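Long-range contact in alginate biosynthesis protein AlgX (Pseudomonas aeruginosa, PDB 4KNC), which takes part in O-acetylating the exopolysaccharide alginate and protects the polymer from degradation as it crosses the periplasm: residues V83-T88 against W296-H301. Residues are numbered along the deposited sequence; the frame is centred on the assembly and turned at random.
Sequences VVYQPT and WEFATH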
loop_
_atom_site.group_PDB
_atom_site.type_symbol
_atom_site.label_atom_id
_atom_site.label_comp_id
_atom_site.label_asym_id
_atom_site.label_seq_id
_atom_site.Cartn_x
_atom_site.Cartn_y
_atom_site.Cartn_z
ATOM N N VAL A 83 9.341 -5.894 1.385
ATOM C CA VAL A 83 8.606 -4.770 1.973
ATOM C C VAL A 83 9.531 -3.578 2.247
ATOM O O VAL A 83 10.587 -3.707 2.878
ATOM C CB VAL A 83 7.774 -5.157 3.252
ATOM C CG1 VAL A 83 7.446 -3.930 4.084
ATOM C CG2 VAL A 83 6.473 -5.876 2.877
ATOM N N VAL A 84 9.144 -2.421 1.722
ATOM C CA VAL A 84 9.833 -1.182 2.019
ATOM C C VAL A 84 9.040 -0.450 3.094
ATOM O O VAL A 84 7.986 0.130 2.823
ATOM C CB VAL A 84 9.985 -0.326 0.772
ATOM C CG1 VAL A 84 10.432 1.097 1.157
ATOM C CG2 VAL A 84 11.003 -0.994 -0.187
ATOM N N TYR A 85 9.539 -0.517 4.321
ATOM C CA TYR A 85 8.865 0.036 5.485
ATOM C C TYR A 85 9.465 1.413 5.726
ATOM O O TYR A 85 10.478 1.545 6.417
ATOM C CB TYR A 85 9.137 -0.876 6.681
ATOM C CG TYR A 85 8.244 -0.719 7.908
ATOM C CD1 TYR A 85 6.847 -0.732 7.806
ATOM C CD2 TYR A 85 8.804 -0.620 9.181
ATOM C CE1 TYR A 85 6.040 -0.631 8.944
ATOM C CE2 TYR A 85 8.006 -0.516 10.321
ATOM C CZ TYR A 85 6.633 -0.517 10.193
ATOM O OH TYR A 85 5.867 -0.412 11.323
ATOM N N GLN A 86 8.861 2.433 5.120
ATOM C CA GLN A 86 9.455 3.775 5.113
ATOM C C GLN A 86 9.647 4.288 6.548
ATOM O O GLN A 86 8.719 4.293 7.349
ATOM C CB GLN A 86 8.585 4.744 4.302
ATOM C CG GLN A 86 9.329 6.014 3.854
ATOM C CD GLN A 86 8.387 7.081 3.281
ATOM O OE1 GLN A 86 7.217 7.168 3.672
ATOM N NE2 GLN A 86 8.896 7.887 2.350
ATOM N N PRO A 87 10.874 4.680 6.891
ATOM C CA PRO A 87 11.136 5.104 8.273
ATOM C C PRO A 87 10.573 6.501 8.587
ATOM O O PRO A 87 10.255 7.270 7.683
ATOM C CB PRO A 87 12.664 5.097 8.356
ATOM C CG PRO A 87 13.120 5.317 6.920
ATOM C CD PRO A 87 12.103 4.588 6.077
ATOM N N THR A 88 10.452 6.828 9.864
ATOM C CA THR A 88 9.814 8.096 10.227
ATOM C C THR A 88 10.723 9.300 9.986
ATOM O O THR A 88 11.946 9.174 9.864
ATOM C CB THR A 88 9.287 8.081 11.676
ATOM O OG1 THR A 88 10.351 7.746 12.581
ATOM C CG2 THR A 88 8.151 7.050 11.821
ATOM N N TRP A 296 6.841 -3.827 -2.065
ATOM C CA TRP A 296 5.657 -3.225 -1.472
ATOM C C TRP A 296 6.061 -2.132 -0.500
ATOM O O TRP A 296 6.661 -2.402 0.533
ATOM C CB TRP A 296 4.821 -4.309 -0.779
ATOM C CG TRP A 296 3.512 -3.846 -0.184
ATOM C CD1 TRP A 296 2.869 -2.651 -0.392
ATOM C CD2 TRP A 296 2.703 -4.579 0.740
ATOM N NE1 TRP A 296 1.695 -2.609 0.345
ATOM C CE2 TRP A 296 1.580 -3.775 1.052
ATOM C CE3 TRP A 296 2.823 -5.831 1.345
ATOM C CZ2 TRP A 296 0.587 -4.195 1.935
ATOM C CZ3 TRP A 296 1.828 -6.250 2.218
ATOM C CH2 TRP A 296 0.731 -5.437 2.502
ATOM N N GLU A 297 5.720 -0.894 -0.849
ATOM C CA GLU A 297 6.145 0.281 -0.100
ATOM C C GLU A 297 4.979 0.962 0.628
ATOM O O GLU A 297 3.946 1.259 0.024
ATOM C CB GLU A 297 6.832 1.277 -1.043
ATOM C CG GLU A 297 7.022 2.678 -0.450
ATOM C CD GLU A 297 5.833 3.624 -0.740
ATOM O OE1 GLU A 297 5.285 4.192 0.230
ATOM O OE2 GLU A 297 5.450 3.802 -1.924
ATOM N N PHE A 298 5.160 1.203 1.924
ATOM C CA PHE A 298 4.195 1.951 2.730
ATOM C C PHE A 298 4.873 2.485 3.994
ATOM O O PHE A 298 5.991 2.075 4.328
ATOM C CB PHE A 298 2.986 1.080 3.086
ATOM C CG PHE A 298 3.343 -0.226 3.739
ATOM C CD1 PHE A 298 3.618 -1.350 2.969
ATOM C CD2 PHE A 298 3.406 -0.334 5.126
ATOM C CE1 PHE A 298 3.962 -2.567 3.565
ATOM C CE2 PHE A 298 3.745 -1.545 5.732
ATOM C CZ PHE A 298 4.025 -2.665 4.944
ATOM N N ALA A 299 4.193 3.383 4.701
ATOM C CA ALA A 299 4.741 3.993 5.902
ATOM C C ALA A 299 4.232 3.362 7.202
ATOM O O ALA A 299 3.447 2.419 7.197
ATOM C CB ALA A 299 4.486 5.505 5.905
ATOM N N THR A 300 4.666 3.923 8.323
ATOM C CA THR A 300 4.530 3.253 9.610
ATOM C C THR A 300 3.209 3.501 10.352
ATOM O O THR A 300 3.035 3.003 11.462
ATOM C CB THR A 300 5.712 3.642 10.536
ATOM O OG1 THR A 300 5.770 5.075 10.676
ATOM C CG2 THR A 300 7.033 3.143 9.943
ATOM N N HIS A 301 2.286 4.262 9.757
ATOM C CA HIS A 301 1.050 4.610 10.466
ATOM C C HIS A 301 -0.145 3.737 10.091
ATOM O O HIS A 301 -1.215 3.888 10.654
ATOM C CB HIS A 301 0.693 6.097 10.275
ATOM C CG HIS A 301 0.420 6.475 8.850
ATOM N ND1 HIS A 301 1.426 6.697 7.930
ATOM C CD2 HIS A 301 -0.747 6.655 8.183
ATOM C CE1 HIS A 301 0.891 7.013 6.763
ATOM N NE2 HIS A 301 -0.426 7.003 6.890
HETATM O O HOH W 1 3.264 -0.193 11.305
HETATM O O HOH W 2 6.760 5.910 8.419
HETATM O O HOH W 3 5.185 5.976 2.621
#
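Y85 and F298 meet on one face of a parallel strand pair, and the tyrosine side chain shows how one residue can span a strand end and the loop beyond it. Its CB leaves the sheet on the face shared with V83 and W296, and chi1 of -164° sets CG anti to the backbone N, carrying the ring out on that face. CD1 of Y85 then touches F298 CE2 at 3.8 Å, near the plane of the tyrosine ring, while the phenylalanine also reaches back to V83 CG1 and lays CE1 over the centre of the W296 ring. Farther out, T300 CG2 sits over one face of the tyrosine in a CH-pi contact displaced toward the rim, meeting CE1, CE2 and, at 3.7 Å, CZ. At the tip, OH bonds G58 N and a water that lies near T300 O. Beneath this row the backbones are joined from V84 N to W296 O (2.8 Å), F298 N to V84 O and Q86 N to F298 O. On the opposite face, which carries V84 and E297, E297 OE1 and Q86 OE1, from just past the strand, accept from one water; N244 holds Q86 NE2 and S245 binds E297 OE2. Strand 80-85 is an outermost strand of the four-stranded parallel sheet of the SGNH hydrolase-like domain, with 293-298 between it and 237-240, and helix 107-123 packs on V83 and Y85.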